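PDB 5EJR: myosin-I heavy chain from Dictyostelium discoideum, which is an actin-based class VII motor with ATPase activity, involved in adhesion and the early steps of phagocytosis, seen here as a MyTH4-FERM part of its tail. Local coordinates for residues Tyr243-Phe253 and Asp315-Thr323. Residues are numbered along the deposited sequence; the frame is centred on the assembly and turned at random.
Sequences YGISQQSIKMF and DDDICFELT. With EDO (1,2-ethanediol), chain G.
Polar contacts centre on Asp-316, the N-cap of helix 317-332, whose carboxylate is shared between its own helix and the loop 244-252. Asp-316 OD2 accepts three bonds from that loop: from Ser-246 N (2.9 Å) on the syn side but tilted out of the carboxylate plane, from Ser-246 OG above that plane, and from Ser-249 OG (2.9 Å) on the anti side, nearer the plane. Asp-316 OD1 turns back to cap the helix, taking from Cys-319 N (3.1 Å) a bond nearly straight at the hydrogen (171°), coming from above the carboxylate plane, and a weak one from Ile-318 N. A water that donates to both Asp-316 OD1 and Gly-244 O (2.7 Å from the latter) adds a bridge. With CG anti to the backbone N (chi1 -173°), the carboxylate lies between helix start and loop. An asparagine here would probably lose part of this grip, since its amide NH2 could not accept where one carboxylate oxygen now does, leaving either loop donors or the helix cap without a mate.

Apolar packing continues along the helix. Ile-318 CG2 meets the edge of the Tyr-243 ring at CD2 (3.5 Å), while Leu-322 reaches that ring with both methyls and sets CD1 against Ile-245 CD1 (3.6 Å). Ile-245 CD1 also lies over the centre of one Phe-253 face, and Cys-319 SG sits at that ring's edge, 3.7 Å from Phe-253 CE1, a sulfur-aromatic contact. Tyr-243 OH is hydrogen-bonded to Asp-218 OD2.

The contact thus joins the ubiquitin-like lobe of the FERM domain to the first long helix of its central helical lobe: apolar side chains fill the seam, and one probably ionised carboxylate, met by several donors, ties loop to helix start.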
# COMPACT_ATOMS: atom_id res chain seq x y z
N TYR A 243 -0.18 -4.27 20.11
CA TYR A 243 0.05 -3.09 20.94
C TYR A 243 -0.79 -3.10 22.23
O TYR A 243 -0.39 -2.51 23.22
CB TYR A 243 -0.22 -1.82 20.13
CG TYR A 243 0.46 -0.60 20.71
CD1 TYR A 243 1.78 -0.31 20.41
CD2 TYR A 243 -0.23 0.27 21.55
CE1 TYR A 243 2.42 0.81 20.94
CE2 TYR A 243 0.40 1.38 22.12
CZ TYR A 243 1.72 1.65 21.79
OH TYR A 243 2.33 2.78 22.28
N GLY A 244 -1.93 -3.80 22.20
CA GLY A 244 -2.81 -3.90 23.35
C GLY A 244 -4.08 -3.07 23.25
O GLY A 244 -4.77 -2.90 24.25
N ILE A 245 -4.43 -2.55 22.03
CA ILE A 245 -5.66 -1.77 21.83
C ILE A 245 -6.81 -2.79 21.96
O ILE A 245 -6.68 -3.90 21.43
CB ILE A 245 -5.62 -1.07 20.44
CG1 ILE A 245 -4.49 0.01 20.38
CG2 ILE A 245 -7.00 -0.48 20.05
CD1 ILE A 245 -4.02 0.38 18.97
N SER A 246 -7.89 -2.45 22.70
CA SER A 246 -9.01 -3.35 22.90
C SER A 246 -9.74 -3.59 21.62
O SER A 246 -9.75 -2.74 20.73
CB SER A 246 -9.97 -2.84 23.98
OG SER A 246 -10.93 -1.93 23.45
N GLN A 247 -10.41 -4.75 21.55
CA GLN A 247 -11.16 -5.20 20.39
C GLN A 247 -12.08 -4.13 19.82
O GLN A 247 -12.02 -3.88 18.62
CB GLN A 247 -11.94 -6.50 20.72
CG GLN A 247 -13.08 -6.88 19.75
CD GLN A 247 -12.66 -7.00 18.30
OE1 GLN A 247 -11.54 -7.43 17.98
NE2 GLN A 247 -13.53 -6.56 17.41
N GLN A 248 -12.86 -3.46 20.67
CA GLN A 248 -13.82 -2.44 20.23
C GLN A 248 -13.19 -1.16 19.67
O GLN A 248 -13.85 -0.46 18.90
CB GLN A 248 -14.80 -2.11 21.36
CG GLN A 248 -15.82 -3.24 21.62
CD GLN A 248 -16.73 -3.52 20.44
OE1 GLN A 248 -17.68 -2.77 20.16
NE2 GLN A 248 -16.47 -4.61 19.74
N SER A 249 -11.93 -0.87 20.03
CA SER A 249 -11.26 0.36 19.58
C SER A 249 -10.50 0.21 18.28
O SER A 249 -10.19 1.21 17.63
CB SER A 249 -10.29 0.86 20.66
OG SER A 249 -10.98 1.19 21.85
N ILE A 250 -10.17 -1.02 17.91
CA ILE A 250 -9.35 -1.33 16.74
C ILE A 250 -9.91 -0.72 15.45
O ILE A 250 -9.13 -0.20 14.64
CB ILE A 250 -9.10 -2.87 16.67
CG1 ILE A 250 -8.01 -3.23 17.71
CG2 ILE A 250 -8.64 -3.30 15.26
CD1 ILE A 250 -7.77 -4.66 17.99
N LYS A 251 -11.23 -0.69 15.31
CA LYS A 251 -11.87 -0.11 14.12
C LYS A 251 -11.61 1.39 13.97
O LYS A 251 -11.88 1.91 12.90
CB LYS A 251 -13.39 -0.38 14.09
CG LYS A 251 -14.18 0.33 15.19
CD LYS A 251 -15.70 0.01 15.13
CE LYS A 251 -16.06 -1.43 15.41
NZ LYS A 251 -15.89 -1.80 16.84
N MET A 252 -11.18 2.09 15.02
CA MET A 252 -10.98 3.53 15.00
C MET A 252 -9.63 3.85 14.42
O MET A 252 -9.34 5.02 14.19
CB MET A 252 -11.05 4.14 16.44
CG MET A 252 -12.32 3.80 17.22
SD MET A 252 -13.78 4.28 16.27
CE MET A 252 -15.09 3.46 17.25
N PHE A 253 -8.79 2.83 14.26
CA PHE A 253 -7.43 2.99 13.80
C PHE A 253 -7.25 2.66 12.34
O PHE A 253 -8.03 1.89 11.76
CB PHE A 253 -6.47 2.16 14.70
CG PHE A 253 -6.26 2.76 16.08
CD1 PHE A 253 -7.17 2.52 17.11
CD2 PHE A 253 -5.18 3.59 16.33
CE1 PHE A 253 -7.01 3.12 18.36
CE2 PHE A 253 -5.04 4.21 17.58
CZ PHE A 253 -5.94 3.95 18.59
N ASP A 315 -11.79 4.46 28.92
CA ASP A 315 -12.00 3.02 29.20
C ASP A 315 -10.91 2.13 28.60
O ASP A 315 -10.42 1.25 29.27
CB ASP A 315 -13.39 2.53 28.74
CG ASP A 315 -14.50 2.86 29.73
OD1 ASP A 315 -14.19 3.45 30.79
OD2 ASP A 315 -15.67 2.57 29.41
N ASP A 316 -10.53 2.38 27.35
CA ASP A 316 -9.41 1.73 26.73
C ASP A 316 -8.24 2.70 26.98
O ASP A 316 -8.07 3.65 26.22
CB ASP A 316 -9.64 1.50 25.22
CG ASP A 316 -8.56 0.67 24.55
OD1 ASP A 316 -7.43 0.64 25.06
OD2 ASP A 316 -8.83 0.14 23.45
N ASP A 317 -7.42 2.41 28.01
CA ASP A 317 -6.29 3.27 28.37
C ASP A 317 -5.13 3.24 27.37
O ASP A 317 -4.41 4.24 27.27
CB ASP A 317 -5.78 3.03 29.80
CG ASP A 317 -5.50 1.59 30.14
OD1 ASP A 317 -6.46 0.87 30.53
OD2 ASP A 317 -4.32 1.18 30.06
N ILE A 318 -4.97 2.16 26.61
CA ILE A 318 -3.94 2.08 25.57
C ILE A 318 -4.35 2.98 24.40
O ILE A 318 -3.53 3.77 23.89
CB ILE A 318 -3.65 0.61 25.14
CG1 ILE A 318 -3.14 -0.28 26.34
CG2 ILE A 318 -2.71 0.53 23.95
CD1 ILE A 318 -1.97 0.29 27.16
N CYS A 319 -5.63 2.88 23.99
CA CYS A 319 -6.16 3.72 22.93
C CYS A 319 -6.12 5.19 23.38
O CYS A 319 -5.81 6.05 22.55
CB CYS A 319 -7.57 3.29 22.53
SG CYS A 319 -8.45 4.49 21.50
N PHE A 320 -6.44 5.49 24.65
CA PHE A 320 -6.44 6.86 25.15
C PHE A 320 -5.03 7.43 25.08
O PHE A 320 -4.86 8.56 24.66
CB PHE A 320 -6.97 6.96 26.58
CG PHE A 320 -6.99 8.37 27.11
CD1 PHE A 320 -7.74 9.36 26.48
CD2 PHE A 320 -6.26 8.72 28.24
CE1 PHE A 320 -7.72 10.68 26.94
CE2 PHE A 320 -6.25 10.05 28.71
CZ PHE A 320 -7.00 11.01 28.07
N GLU A 321 -4.04 6.63 25.47
CA GLU A 321 -2.65 7.04 25.47
C GLU A 321 -2.14 7.34 24.04
O GLU A 321 -1.49 8.37 23.81
CB GLU A 321 -1.78 6.01 26.22
CG GLU A 321 -0.35 6.46 26.49
CD GLU A 321 -0.17 7.82 27.14
OE1 GLU A 321 -1.08 8.26 27.88
OE2 GLU A 321 0.88 8.45 26.90
N LEU A 322 -2.50 6.49 23.08
CA LEU A 322 -2.13 6.70 21.68
C LEU A 322 -2.82 7.92 21.12
O LEU A 322 -2.22 8.65 20.33
CB LEU A 322 -2.41 5.49 20.82
CG LEU A 322 -1.48 4.31 20.98
CD1 LEU A 322 -2.02 3.12 20.20
CD2 LEU A 322 -0.03 4.65 20.54
N THR A 323 -4.07 8.15 21.55
CA THR A 323 -4.84 9.32 21.12
C THR A 323 -4.20 10.60 21.63
O THR A 323 -4.03 11.54 20.85
CB THR A 323 -6.30 9.20 21.54
OG1 THR A 323 -6.81 8.00 20.96
CG2 THR A 323 -7.14 10.39 21.07
C1 EDO G . -13.57 3.22 21.36
O1 EDO G . -14.76 3.57 20.69
C2 EDO G . -12.68 4.47 21.56
O2 EDO G . -11.64 4.17 22.49
O HOH W 1 -6.65 -1.71 25.83